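Local coordinates for aminotransferase, class I and II (Erwinia tasmaniensis, PDB 5Z0Q), which belongs to the class I and II aminotransferase family and binds pyridoxal-5'-phosphate, forming an assembly of two chains, at residues D49-I52 with D53-Q57; Q217-P220 with F221-S225; P291-D294 with A295-Y299; D305-A308 with Q309-R313; F367-P370 with R371-E375. All blocks are in the same frame, centred on the assembly; numbering follows the deposited sequence.

Interaction 1. Residues D49-I52 with D53-Q57; sequences DCII and DALQQ
Leu55 lies alongside Ile51, both side chains pointing the same way one turn apart on helix 49-59, with Leu55 CD1 4.1 Å from Ile51 CG2. That branch of Ile51 stands trans to the backbone N (CG1 has chi1 -64°), which directs it towards Leu55. Beneath this pair Leu55 N donates to Ile51 O over 3.0 Å. The same i to i+4 spacing gives Gln56 N to Ile52 O at 2.9 Å and Asp53 N to Asp49 O at 2.8 Å, the last nearly straight at 166°. Ile51 and Ala54 pack on helix 276-288, whereas Ile52, Leu55 and Gln56 meet the second subunit, packing on its Gly62, Phe64 and Val59 respectively. The acids occupy a different strip: Asp49 OD1 and Asp53 OD1 are 5.3 Å apart, and Asp49 also has a long, weak ion pair with Arg46. The helix is thus amphipathic: its buried residues face helix 276-288 and the second subunit, where Gln56 NE2 adds weak hydrogen bonds to Gln60 and Gln56 of that chain, while two like charges, which probably repel mildly, stay together on the exposed side.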
loop_
_atom_site.group_PDB
_atom_site.type_symbol
_atom_site.label_atom_id
_atom_site.label_comp_id
_atom_site.label_asym_id
_atom_site.label_seq_id
_atom_site.Cartn_x
_atom_site.Cartn_y
_atom_site.Cartn_z
ATOM N N ASP A 49 -18.519 -16.301 0.558
ATOM C CA ASP A 49 -18.257 -17.079 -0.649
ATOM C C ASP A 49 -18.088 -16.186 -1.870
ATOM O O ASP A 49 -17.277 -16.490 -2.752
ATOM C CB ASP A 49 -19.380 -18.089 -0.881
ATOM C CG ASP A 49 -19.335 -19.249 0.096
ATOM O OD1 ASP A 49 -18.224 -19.616 0.541
ATOM O OD2 ASP A 49 -20.411 -19.799 0.415
ATOM N N CYS A 50 -18.833 -15.080 -1.936
ATOM C CA CYS A 50 -18.705 -14.175 -3.071
ATOM C C CYS A 50 -17.328 -13.524 -3.123
ATOM O O CYS A 50 -16.807 -13.269 -4.215
ATOM C CB CYS A 50 -19.792 -13.104 -3.016
ATOM S SG CYS A 50 -19.802 -12.142 -1.490
ATOM N N ILE A 51 -16.728 -13.249 -1.964
ATOM C CA ILE A 51 -15.386 -12.673 -1.941
ATOM C C ILE A 51 -14.362 -13.696 -2.416
ATOM O O ILE A 51 -13.484 -13.388 -3.231
ATOM C CB ILE A 51 -15.049 -12.153 -0.533
ATOM C CG1 ILE A 51 -15.984 -11.006 -0.144
ATOM C CG2 ILE A 51 -13.596 -11.711 -0.462
ATOM C CD1 ILE A 51 -15.777 -10.508 1.271
ATOM N N ILE A 52 -14.463 -14.929 -1.918
ATOM C CA ILE A 52 -13.495 -15.960 -2.279
ATOM C C ILE A 52 -13.644 -16.348 -3.746
ATOM O O ILE A 52 -12.647 -16.497 -4.464
ATOM C CB ILE A 52 -13.641 -17.174 -1.345
ATOM C CG1 ILE A 52 -13.285 -16.776 0.089
ATOM C CG2 ILE A 52 -12.766 -18.326 -1.816
ATOM C CD1 ILE A 52 -13.372 -17.909 1.076
ATOM N N ASP A 53 -14.882 -16.509 -4.218
ATOM C CA ASP A 53 -15.098 -16.853 -5.621
ATOM C C ASP A 53 -14.629 -15.743 -6.551
ATOM O O ASP A 53 -14.130 -16.023 -7.647
ATOM C CB ASP A 53 -16.574 -17.167 -5.868
ATOM C CG ASP A 53 -17.041 -18.403 -5.117
ATOM O OD1 ASP A 53 -16.233 -18.983 -4.359
ATOM O OD2 ASP A 53 -18.216 -18.794 -5.287
ATOM N N ALA A 54 -14.776 -14.482 -6.139
ATOM C CA ALA A 54 -14.287 -13.384 -6.963
ATOM C C ALA A 54 -12.765 -13.364 -7.006
ATOM O O ALA A 54 -12.171 -13.100 -8.058
ATOM C CB ALA A 54 -14.824 -12.051 -6.445
ATOM N N LEU A 55 -12.118 -13.640 -5.870
ATOM C CA LEU A 55 -10.660 -13.680 -5.838
ATOM C C LEU A 55 -10.118 -14.814 -6.700
ATOM O O LEU A 55 -9.107 -14.648 -7.390
ATOM C CB LEU A 55 -10.170 -13.823 -4.395
ATOM C CG LEU A 55 -10.314 -12.588 -3.501
ATOM C CD1 LEU A 55 -10.080 -12.951 -2.044
ATOM C CD2 LEU A 55 -9.350 -11.499 -3.943
ATOM N N GLN A 56 -10.782 -15.973 -6.676
ATOM C CA GLN A 56 -10.322 -17.105 -7.476
ATOM C C GLN A 56 -10.449 -16.822 -8.967
ATOM O O GLN A 56 -9.558 -17.176 -9.748
ATOM C CB GLN A 56 -11.102 -18.367 -7.101
ATOM C CG GLN A 56 -10.846 -18.875 -5.688
ATOM C CD GLN A 56 -9.475 -19.510 -5.526
ATOM O OE1 GLN A 56 -8.687 -19.570 -6.468
ATOM N NE2 GLN A 56 -9.190 -19.993 -4.321
ATOM N N GLN A 57 -11.551 -16.189 -9.383
ATOM C CA GLN A 57 -11.706 -15.826 -10.788
ATOM C C GLN A 57 -10.634 -14.841 -11.231
ATOM O O GLN A 57 -10.250 -14.826 -12.407
ATOM C CB GLN A 57 -13.098 -15.240 -11.029
ATOM C CG GLN A 57 -14.228 -16.260 -10.988
ATOM C CD GLN A 57 -14.349 -17.053 -12.278
ATOM O OE1 GLN A 57 -13.859 -16.633 -13.326
ATOM N NE2 GLN A 57 -15.004 -18.207 -12.204
#

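Interaction 2. Residues Q217-P220 with F221-S225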
loop_
_atom_site.group_PDB
_atom_site.type_symbol
_atom_site.label_atom_id
_atom_site.label_comp_id
_atom_site.label_asym_id
_atom_site.label_seq_id
_atom_site.Cartn_x
_atom_site.Cartn_y
_atom_site.Cartn_z
ATOM N N GLN A 217 -29.952 4.182 12.559
ATOM C CA GLN A 217 -29.178 4.138 11.329
ATOM C C GLN A 217 -27.894 4.938 11.493
ATOM O O GLN A 217 -27.902 6.022 12.083
ATOM C CB GLN A 217 -29.983 4.698 10.151
ATOM C CG GLN A 217 -29.205 4.748 8.846
ATOM C CD GLN A 217 -29.703 5.827 7.909
ATOM O OE1 GLN A 217 -30.734 5.672 7.259
ATOM N NE2 GLN A 217 -28.970 6.932 7.840
ATOM N N HIS A 218 -26.792 4.400 10.974
ATOM C CA HIS A 218 -25.554 5.164 10.923
ATOM C C HIS A 218 -25.727 6.388 10.031
ATOM O O HIS A 218 -26.308 6.310 8.945
ATOM C CB HIS A 218 -24.410 4.295 10.401
ATOM C CG HIS A 218 -23.204 5.078 9.984
ATOM N ND1 HIS A 218 -22.948 5.408 8.671
ATOM C CD2 HIS A 218 -22.187 5.602 10.710
ATOM C CE1 HIS A 218 -21.823 6.098 8.605
ATOM N NE2 HIS A 218 -21.341 6.229 9.827
ATOM N N ILE A 219 -25.213 7.524 10.493
ATOM C CA ILE A 219 -25.361 8.780 9.765
ATOM C C ILE A 219 -23.981 9.307 9.398
ATOM O O ILE A 219 -23.193 9.641 10.294
ATOM C CB ILE A 219 -26.145 9.814 10.589
ATOM C CG1 ILE A 219 -27.577 9.331 10.818
ATOM C CG2 ILE A 219 -26.138 11.165 9.895
ATOM C CD1 ILE A 219 -28.414 10.271 11.643
ATOM N N PRO A 220 -23.637 9.384 8.113
ATOM C CA PRO A 220 -22.362 10.003 7.734
ATOM C C PRO A 220 -22.327 11.471 8.136
ATOM O O PRO A 220 -23.329 12.184 8.047
ATOM C CB PRO A 220 -22.323 9.834 6.211
ATOM C CG PRO A 220 -23.262 8.704 5.929
ATOM C CD PRO A 220 -24.345 8.821 6.952
ATOM N N PHE A 221 -21.152 11.918 8.586
ATOM C CA PHE A 221 -21.011 13.303 9.024
ATOM C C PHE A 221 -21.282 14.273 7.881
ATOM O O PHE A 221 -21.972 15.284 8.063
ATOM C CB PHE A 221 -19.614 13.530 9.603
ATOM C CG PHE A 221 -19.393 14.921 10.130
ATOM C CD1 PHE A 221 -19.758 15.251 11.424
ATOM C CD2 PHE A 221 -18.816 15.897 9.332
ATOM C CE1 PHE A 221 -19.556 16.530 11.914
ATOM C CE2 PHE A 221 -18.612 17.179 9.816
ATOM C CZ PHE A 221 -18.982 17.495 11.109
ATOM N N ALA A 222 -20.759 13.977 6.694
ATOM C CA ALA A 222 -20.916 14.864 5.549
ATOM C C ALA A 222 -22.327 14.862 4.974
ATOM O O ALA A 222 -22.589 15.621 4.034
ATOM C CB ALA A 222 -19.910 14.486 4.460
ATOM N N SER A 223 -23.234 14.042 5.502
ATOM C CA SER A 223 -24.613 14.017 5.035
ATOM C C SER A 223 -25.534 14.920 5.845
ATOM O O SER A 223 -26.707 15.063 5.483
ATOM C CB SER A 223 -25.155 12.582 5.061
ATOM O OG SER A 223 -25.145 12.054 6.377
ATOM N N LEU A 224 -25.036 15.523 6.927
ATOM C CA LEU A 224 -25.864 16.423 7.726
ATOM C C LEU A 224 -26.287 17.640 6.915
ATOM O O LEU A 224 -27.469 17.997 6.877
ATOM C CB LEU A 224 -25.104 16.853 8.981
ATOM C CG LEU A 224 -24.699 15.738 9.945
ATOM C CD1 LEU A 224 -23.826 16.287 11.062
ATOM C CD2 LEU A 224 -25.933 15.055 10.508
ATOM N N SER A 225 -25.329 18.289 6.260
ATOM C CA SER A 225 -25.600 19.441 5.416
ATOM C C SER A 225 -24.517 19.518 4.350
ATOM O O SER A 225 -23.567 18.729 4.342
ATOM C CB SER A 225 -25.663 20.730 6.241
ATOM O OG SER A 225 -24.403 21.028 6.818
#
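The ring of Pro220 has Ser223 OG over one face, 3.4 Å from Pro220 CD and 3.6 Å from Pro220 CB, so the hydroxyl stands above the ring and not beyond its rim; Trp87 also packs on this proline. The peptide plane that follows is met from above as well: Ser223 N donates to Pro220 O over 3.2 Å from 65° out of the carbonyl plane, an approach off the lone pairs. The same oxygen accepts Ser223 OG, modelled at a very short 2.5 Å, a value that deserves little weight at this resolution. With chi1 at 61°, OG sits between the backbone N and the carbonyl carbon, which turns it back over Pro220, so that, if the short bond is real, one residue holds the oxygen through both its N and its OG. On another side of the turn, Ile219 and Leu224 cross at about a right angle, Ile219 CG2 lying 3.9 Å from Leu224 CD2. Phe221 packs its ring against Leu191, Val201 and Ser203, while its backbone N is held by Glu205 OE1. A second bond, Leu224 N to Phe221 O at 3.3 Å, repeats the three-residue spacing. This is a single turn of 3-10 helix, set in the connection from strand 200-204 to helix 226-229, beside the large mixed sheet of a fold-type I PLP-dependent protein.

Interaction 3. Residues P291-D294 with A295-Y299; sequences PWLD and AQLDY
Trp292 and Gln296 stand one turn apart on the long alpha-helix 290-313, the glutamine passing obliquely across the indole. CB of Gln296 is over one face of the ring system, and its amide plane is turned 56° from the ring, so the two flat groups are neither stacked nor perpendicular. Gln296 CD comes to 3.7 Å from Trp292 CH2, at the six-membered end of the indole. Both side chains leave the helix trans to their own backbone N (chi1 -178° for Trp292), and the glutamine, extended beyond CG, carries its amide group out to that end of the ring system. Leu293 also crosses Gln296 at a slant, so the glutamine's end meets both tryptophan and leucine. Around this cluster, Ala48 and Asn12 touch Trp292, and Phe45 touches Gln296.

The backbone evidence is that of a regular helix: Ala295 N to Pro291 O measures 3.2 Å and Gln296 N to Trp292 O 3.1 Å, while Asp298 N to Asp294 O is weak at 3.5 Å. The two acids of this last turn find their polar partners along the same helix, Asp294 OD1 with Gln290 NE2 and Asp298 OD1 in a salt bridge to Arg301. On the leucine side the packing is looser: Leu293 CD1 and Leu297 CD2 are 4.4 Å apart, and Leu297 CG is nearer to the backbone, 3.2 Å from Leu293 O.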
loop_
_atom_site.group_PDB
_atom_site.type_symbol
_atom_site.label_atom_id
_atom_site.label_comp_id
_atom_site.label_asym_id
_atom_site.label_seq_id
_atom_site.Cartn_x
_atom_site.Cartn_y
_atom_site.Cartn_z
ATOM N N PRO A 291 -26.006 -10.525 2.445
ATOM C CA PRO A 291 -26.584 -11.609 3.257
ATOM C C PRO A 291 -25.596 -12.215 4.237
ATOM O O PRO A 291 -25.994 -12.624 5.335
ATOM C CB PRO A 291 -27.037 -12.630 2.205
ATOM C CG PRO A 291 -27.262 -11.826 0.981
ATOM C CD PRO A 291 -26.205 -10.767 1.004
ATOM N N TRP A 292 -24.313 -12.284 3.873
ATOM C CA TRP A 292 -23.301 -12.741 4.818
ATOM C C TRP A 292 -23.150 -11.758 5.971
ATOM O O TRP A 292 -23.050 -12.166 7.134
ATOM C CB TRP A 292 -21.967 -12.939 4.096
ATOM C CG TRP A 292 -20.865 -13.463 4.973
ATOM C CD1 TRP A 292 -20.501 -14.768 5.139
ATOM C CD2 TRP A 292 -19.981 -12.692 5.800
ATOM N NE1 TRP A 292 -19.448 -14.858 6.018
ATOM C CE2 TRP A 292 -19.109 -13.598 6.438
ATOM C CE3 TRP A 292 -19.842 -11.325 6.062
ATOM C CZ2 TRP A 292 -18.113 -13.181 7.323
ATOM C CZ3 TRP A 292 -18.852 -10.913 6.941
ATOM C CH2 TRP A 292 -18.002 -11.838 7.561
ATOM N N LEU A 293 -23.138 -10.458 5.668
ATOM C CA LEU A 293 -23.022 -9.451 6.716
ATOM C C LEU A 293 -24.245 -9.441 7.624
ATOM O O LEU A 293 -24.119 -9.183 8.826
ATOM C CB LEU A 293 -22.805 -8.072 6.094
ATOM C CG LEU A 293 -22.652 -6.883 7.045
ATOM C CD1 LEU A 293 -21.474 -7.088 7.986
ATOM C CD2 LEU A 293 -22.496 -5.591 6.258
ATOM N N ASP A 294 -25.430 -9.719 7.073
ATOM C CA ASP A 294 -26.629 -9.793 7.903
ATOM C C ASP A 294 -26.527 -10.925 8.916
ATOM O O ASP A 294 -26.924 -10.767 10.076
ATOM C CB ASP A 294 -27.870 -9.973 7.025
ATOM C CG ASP A 294 -28.253 -8.705 6.286
ATOM O OD1 ASP A 294 -28.026 -7.604 6.831
ATOM O OD2 ASP A 294 -28.787 -8.810 5.160
ATOM N N ALA A 295 -25.989 -12.074 8.498
ATOM C CA ALA A 295 -25.875 -13.210 9.405
ATOM C C ALA A 295 -24.781 -12.996 10.443
ATOM O O ALA A 295 -24.858 -13.555 11.544
ATOM C CB ALA A 295 -25.613 -14.491 8.614
ATOM N N GLN A 296 -23.759 -12.202 10.117
ATOM C CA GLN A 296 -22.714 -11.920 11.095
ATOM C C GLN A 296 -23.217 -11.000 12.198
ATOM O O GLN A 296 -22.796 -11.132 13.353
ATOM C CB GLN A 296 -21.494 -11.305 10.408
ATOM C CG GLN A 296 -20.290 -11.123 11.324
ATOM C CD GLN A 296 -19.187 -10.297 10.688
ATOM O OE1 GLN A 296 -19.435 -9.494 9.789
ATOM N NE2 GLN A 296 -17.958 -10.494 11.153
ATOM N N LEU A 297 -24.115 -10.067 11.867
ATOM C CA LEU A 297 -24.643 -9.153 12.875
ATOM C C LEU A 297 -25.452 -9.898 13.928
ATOM O O LEU A 297 -25.313 -9.632 15.128
ATOM C CB LEU A 297 -25.494 -8.070 12.212
ATOM C CG LEU A 297 -24.789 -7.168 11.197
ATOM C CD1 LEU A 297 -25.738 -6.100 10.676
ATOM C CD2 LEU A 297 -23.545 -6.540 11.805
ATOM N N ASP A 298 -26.303 -10.835 13.500
ATOM C CA ASP A 298 -27.065 -11.629 14.458
ATOM C C ASP A 298 -26.140 -12.465 15.332
ATOM O O ASP A 298 -26.363 -12.596 16.542
ATOM C CB ASP A 298 -28.063 -12.523 13.724
ATOM C CG ASP A 298 -29.054 -11.734 12.887
ATOM O OD1 ASP A 298 -29.308 -10.556 13.217
ATOM O OD2 ASP A 298 -29.580 -12.292 11.901
ATOM N N TYR A 299 -25.090 -13.033 14.737
ATOM C CA TYR A 299 -24.140 -13.827 15.508
ATOM C C TYR A 299 -23.344 -12.953 16.470
ATOM O O TYR A 299 -23.089 -13.351 17.612
ATOM C CB TYR A 299 -23.205 -14.578 14.562
ATOM C CG TYR A 299 -22.437 -15.709 15.210
ATOM C CD1 TYR A 299 -22.983 -16.983 15.294
ATOM C CD2 TYR A 299 -21.164 -15.506 15.726
ATOM C CE1 TYR A 299 -22.286 -18.022 15.878
ATOM C CE2 TYR A 299 -20.459 -16.541 16.314
ATOM C CZ TYR A 299 -21.025 -17.797 16.386
ATOM O OH TYR A 299 -20.332 -18.832 16.968
#

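Interaction 4. Residues D305-A308 with Q309-R313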
loop_
_atom_site.group_PDB
_atom_site.type_symbol
_atom_site.label_atom_id
_atom_site.label_comp_id
_atom_site.label_asym_id
_atom_site.label_seq_id
_atom_site.Cartn_x
_atom_site.Cartn_y
_atom_site.Cartn_z
ATOM N N ASP A 305 -24.261 -9.842 23.647
ATOM C CA ASP A 305 -25.153 -9.909 24.801
ATOM C C ASP A 305 -24.626 -10.862 25.864
ATOM O O ASP A 305 -24.831 -10.632 27.061
ATOM C CB ASP A 305 -26.555 -10.327 24.357
ATOM C CG ASP A 305 -27.219 -9.291 23.471
ATOM O OD1 ASP A 305 -26.597 -8.239 23.212
ATOM O OD2 ASP A 305 -28.364 -9.528 23.033
ATOM N N MET A 306 -23.945 -11.932 25.453
ATOM C CA MET A 306 -23.378 -12.861 26.425
ATOM C C MET A 306 -22.212 -12.229 27.174
ATOM O O MET A 306 -22.118 -12.347 28.401
ATOM C CB MET A 306 -22.935 -14.145 25.724
ATOM C CG MET A 306 -22.574 -15.276 26.669
ATOM S SD MET A 306 -21.908 -16.693 25.780
ATOM C CE MET A 306 -23.071 -16.790 24.425
ATOM N N LEU A 307 -21.314 -11.555 26.450
ATOM C CA LEU A 307 -20.190 -10.888 27.098
ATOM C C LEU A 307 -20.664 -9.768 28.014
ATOM O O LEU A 307 -20.123 -9.583 29.111
ATOM C CB LEU A 307 -19.229 -10.345 26.040
ATOM C CG LEU A 307 -18.085 -9.449 26.525
ATOM C CD1 LEU A 307 -17.073 -10.241 27.333
ATOM C CD2 LEU A 307 -17.412 -8.759 25.351
ATOM N N ALA A 308 -21.680 -9.014 27.585
ATOM C CA ALA A 308 -22.166 -7.894 28.385
ATOM C C ALA A 308 -22.786 -8.376 29.690
ATOM O O ALA A 308 -22.495 -7.835 30.763
ATOM C CB ALA A 308 -23.173 -7.071 27.581
ATOM N N GLN A 309 -23.643 -9.396 29.620
ATOM C CA GLN A 309 -24.255 -9.925 30.833
ATOM C C GLN A 309 -23.228 -10.600 31.735
ATOM O O GLN A 309 -23.371 -10.574 32.963
ATOM C CB GLN A 309 -25.376 -10.900 30.469
ATOM C CG GLN A 309 -26.051 -11.556 31.663
ATOM C CD GLN A 309 -27.314 -12.303 31.283
ATOM O OE1 GLN A 309 -27.694 -13.277 31.934
ATOM N NE2 GLN A 309 -27.978 -11.845 30.226
ATOM N N HIS A 310 -22.184 -11.190 31.152
ATOM C CA HIS A 310 -21.184 -11.888 31.953
ATOM C C HIS A 310 -20.253 -10.918 32.674
ATOM O O HIS A 310 -19.887 -11.150 33.832
ATOM C CB HIS A 310 -20.372 -12.837 31.073
ATOM C CG HIS A 310 -19.480 -13.756 31.845
ATOM N ND1 HIS A 310 -19.907 -14.978 32.318
ATOM C CD2 HIS A 310 -18.191 -13.628 32.237
ATOM C CE1 HIS A 310 -18.915 -15.566 32.965
ATOM N NE2 HIS A 310 -17.864 -14.767 32.930
ATOM N N VAL A 311 -19.861 -9.831 32.006
ATOM C CA VAL A 311 -18.908 -8.898 32.601
ATOM C C VAL A 311 -19.530 -8.170 33.785
ATOM O O VAL A 311 -18.871 -7.946 34.809
ATOM C CB VAL A 311 -18.389 -7.914 31.536
ATOM C CG1 VAL A 311 -17.691 -6.729 32.190
ATOM C CG2 VAL A 311 -17.442 -8.621 30.583
ATOM N N ASN A 312 -20.807 -7.799 33.676
ATOM C CA ASN A 312 -21.444 -7.033 34.740
ATOM C C ASN A 312 -21.688 -7.863 35.995
ATOM O O ASN A 312 -21.900 -7.289 37.067
ATOM C CB ASN A 312 -22.756 -6.431 34.235
ATOM C CG ASN A 312 -22.543 -5.443 33.102
ATOM O OD1 ASN A 312 -23.215 -5.506 32.072
ATOM N ND2 ASN A 312 -21.596 -4.528 33.284
ATOM N N ARG A 313 -21.658 -9.194 35.891
ATOM C CA ARG A 313 -21.786 -10.037 37.073
ATOM C C ARG A 313 -20.471 -10.205 37.821
ATOM O O ARG A 313 -20.493 -10.535 39.012
ATOM C CB ARG A 313 -22.330 -11.417 36.696
ATOM C CG ARG A 313 -23.795 -11.429 36.304
ATOM C CD ARG A 313 -24.389 -12.819 36.474
ATOM N NE ARG A 313 -25.785 -12.879 36.053
ATOM C CZ ARG A 313 -26.190 -13.343 34.876
ATOM N NH1 ARG A 313 -25.302 -13.792 33.999
ATOM N NH2 ARG A 313 -27.481 -13.361 34.576
#
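Leu307 has CG trans to its backbone N (chi1 172°), and Val311, at chi1 165°, sends CG2 trans to its carbonyl carbon; together these rotations set the two side chains next to each other, pointing the same way. Leu307 CD1 then meets Val311 CG2 at 3.7 Å. The same valine methyl also lies 3.2 Å from Leu307 O, the oxygen that accepts Val311 N over 2.9 Å. Similar i to i+4 bonds run from Gln309 N to Asp305 O at 3.1 Å and from His310 N to Met306 O at 3.0 Å, whereas Asn312 N to Ala308 O is weak at 3.4 Å. On the exposed flank the extended Gln309 is met by Arg313, whose NH2 donates to Gln309 OE1 over 2.7 Å, tilted 32° from the amide carbonyl plane; a second, weak bond from Arg313 NH1 reaches the same oxygen. Opposed in character is the inner face: Leu307 and Val311 rest on Met319, Met306 packs on Leu378, and His310 NE2 makes a weak bond to Thr382. The pattern is that of an amphipathic helix, the C-terminal part of 290-313, whose inner side packs on strand 318-319 and helix 371-385.

Interaction 5. Residues F367-P370 with R371-E375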
loop_
_atom_site.group_PDB
_atom_site.type_symbol
_atom_site.label_atom_id
_atom_site.label_comp_id
_atom_site.label_asym_id
_atom_site.label_seq_id
_atom_site.Cartn_x
_atom_site.Cartn_y
_atom_site.Cartn_z
ATOM N N PHE A 367 -14.800 -9.993 20.742
ATOM C CA PHE A 367 -15.715 -11.123 20.687
ATOM C C PHE A 367 -16.133 -11.458 19.259
ATOM O O PHE A 367 -17.179 -12.083 19.053
ATOM C CB PHE A 367 -16.942 -10.870 21.570
ATOM C CG PHE A 367 -17.715 -9.627 21.221
ATOM C CD1 PHE A 367 -18.751 -9.672 20.302
ATOM C CD2 PHE A 367 -17.428 -8.421 21.839
ATOM C CE1 PHE A 367 -19.472 -8.533 19.991
ATOM C CE2 PHE A 367 -18.148 -7.280 21.536
ATOM C CZ PHE A 367 -19.170 -7.335 20.610
ATOM N N GLY A 368 -15.335 -11.054 18.272
ATOM C CA GLY A 368 -15.551 -11.467 16.899
ATOM C C GLY A 368 -14.926 -12.821 16.634
ATOM O O GLY A 368 -13.849 -12.917 16.038
ATOM N N CYS A 369 -15.601 -13.876 17.077
ATOM C CA CYS A 369 -15.062 -15.227 17.048
ATOM C C CYS A 369 -16.216 -16.202 17.233
ATOM O O CYS A 369 -17.313 -15.795 17.633
ATOM C CB CYS A 369 -14.002 -15.420 18.146
ATOM S SG CYS A 369 -14.601 -15.066 19.810
ATOM N N PRO A 370 -16.012 -17.487 16.931
ATOM C CA PRO A 370 -17.068 -18.470 17.195
ATOM C C PRO A 370 -17.433 -18.503 18.672
ATOM O O PRO A 370 -16.594 -18.287 19.548
ATOM C CB PRO A 370 -16.449 -19.797 16.735
ATOM C CG PRO A 370 -14.979 -19.538 16.652
ATOM C CD PRO A 370 -14.857 -18.104 16.257
ATOM N N ARG A 371 -18.715 -18.775 18.935
ATOM C CA ARG A 371 -19.236 -18.689 20.295
ATOM C C ARG A 371 -18.547 -19.671 21.234
ATOM O O ARG A 371 -18.431 -19.403 22.436
ATOM C CB ARG A 371 -20.748 -18.923 20.284
ATOM C CG ARG A 371 -21.431 -18.682 21.617
ATOM C CD ARG A 371 -22.946 -18.718 21.480
ATOM N NE ARG A 371 -23.438 -17.679 20.579
ATOM C CZ ARG A 371 -23.987 -17.916 19.391
ATOM N NH1 ARG A 371 -24.127 -19.164 18.961
ATOM N NH2 ARG A 371 -24.406 -16.910 18.636
ATOM N N GLN A 372 -18.079 -20.806 20.711
ATOM C CA GLN A 372 -17.370 -21.764 21.553
ATOM C C GLN A 372 -16.090 -21.158 22.118
ATOM O O GLN A 372 -15.723 -21.424 23.269
ATOM C CB GLN A 372 -17.060 -23.033 20.759
ATOM C CG GLN A 372 -16.464 -24.155 21.590
ATOM C CD GLN A 372 -16.010 -25.329 20.745
ATOM O OE1 GLN A 372 -14.813 -25.547 20.560
ATOM N NE2 GLN A 372 -16.966 -26.093 20.229
ATOM N N LEU A 373 -15.400 -20.335 21.325
ATOM C CA LEU A 373 -14.200 -19.671 21.819
ATOM C C LEU A 373 -14.540 -18.547 22.789
ATOM O O LEU A 373 -13.750 -18.246 23.691
ATOM C CB LEU A 373 -13.373 -19.137 20.648
ATOM C CG LEU A 373 -12.024 -18.502 20.991
ATOM C CD1 LEU A 373 -11.150 -19.481 21.764
ATOM C CD2 LEU A 373 -11.316 -18.023 19.733
ATOM N N LEU A 374 -15.707 -17.919 22.625
ATOM C CA LEU A 374 -16.112 -16.873 23.559
ATOM C C LEU A 374 -16.437 -17.453 24.930
ATOM O O LEU A 374 -16.102 -16.853 25.958
ATOM C CB LEU A 374 -17.313 -16.105 23.005
ATOM C CG LEU A 374 -17.833 -14.972 23.892
ATOM C CD1 LEU A 374 -16.763 -13.911 24.083
ATOM C CD2 LEU A 374 -19.099 -14.362 23.313
ATOM N N GLU A 375 -17.092 -18.618 24.963
ATOM C CA GLU A 375 -17.413 -19.252 26.239
ATOM C C GLU A 375 -16.149 -19.620 27.006
ATOM O O GLU A 375 -16.087 -19.458 28.230
ATOM C CB GLU A 375 -18.281 -20.489 26.005
ATOM C CG GLU A 375 -19.646 -20.188 25.410
ATOM C CD GLU A 375 -20.384 -21.442 24.983
ATOM O OE1 GLU A 375 -19.757 -22.521 24.956
ATOM O OE2 GLU A 375 -21.591 -21.348 24.674
#
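Pro370, in a polyproline II conformation (phi -59°, psi 147°), occupies the N-cap position of helix 371-385, just after an inverse gamma turn centred on Gly368. Its carbonyl accepts the first helical bond: Leu374 N donates to Pro370 O over 3.2 Å and lies in the carbonyl plane, while Leu373 N reaches the same oxygen in a weak bond of 3.0 Å. Cys369 points toward the first turn, its CB 4.1 Å from Leu373 CD2 and its SG 4.3 Å from Leu374 CB, so one cysteine bridges two consecutive leucines. The sulfur gets there because chi1 of 57° holds it between the backbone N and the carbonyl carbon. Pro370 contributes ring carbon to the same patch, CG standing 4.3 Å from Leu373 CB.

Fastening of the start of the helix comes from helix 290-313: Tyr299 OH is hydrogen-bonded to Arg371 N and its ring makes a cation-pi contact with the Arg371 side chain. Asn303 ND2 adds weak bonds to the carbonyls of Phe367 and Cys369. The ring of Phe367 leads away from the new helix, and its part in the local contact falls to the methylene: Phe367 CB meets Leu374 CD1 at 3.9 Å.

How the interactions relate
The five contacts follow in series from the N terminus; each is local, spanning a turn or a helix start, so none closes a long loop, nests or crosses another. Interaction 1 lies on an early helix at the subunit interface, its centre about 18 Å from that of interaction 3. Interaction 2, in the loop after strand 200-204, stands apart beside the large sheet, its nearest atoms about 10 Å from interaction 3. Interactions 3 and 4 occupy successive parts of helix 290-313, their centres about 21 Å apart. Interaction 5 starts the C-terminal helix and touches both: residue Tyr299 meets Pro370, while Leu307 packs on Phe367 and Met306 on Glu375.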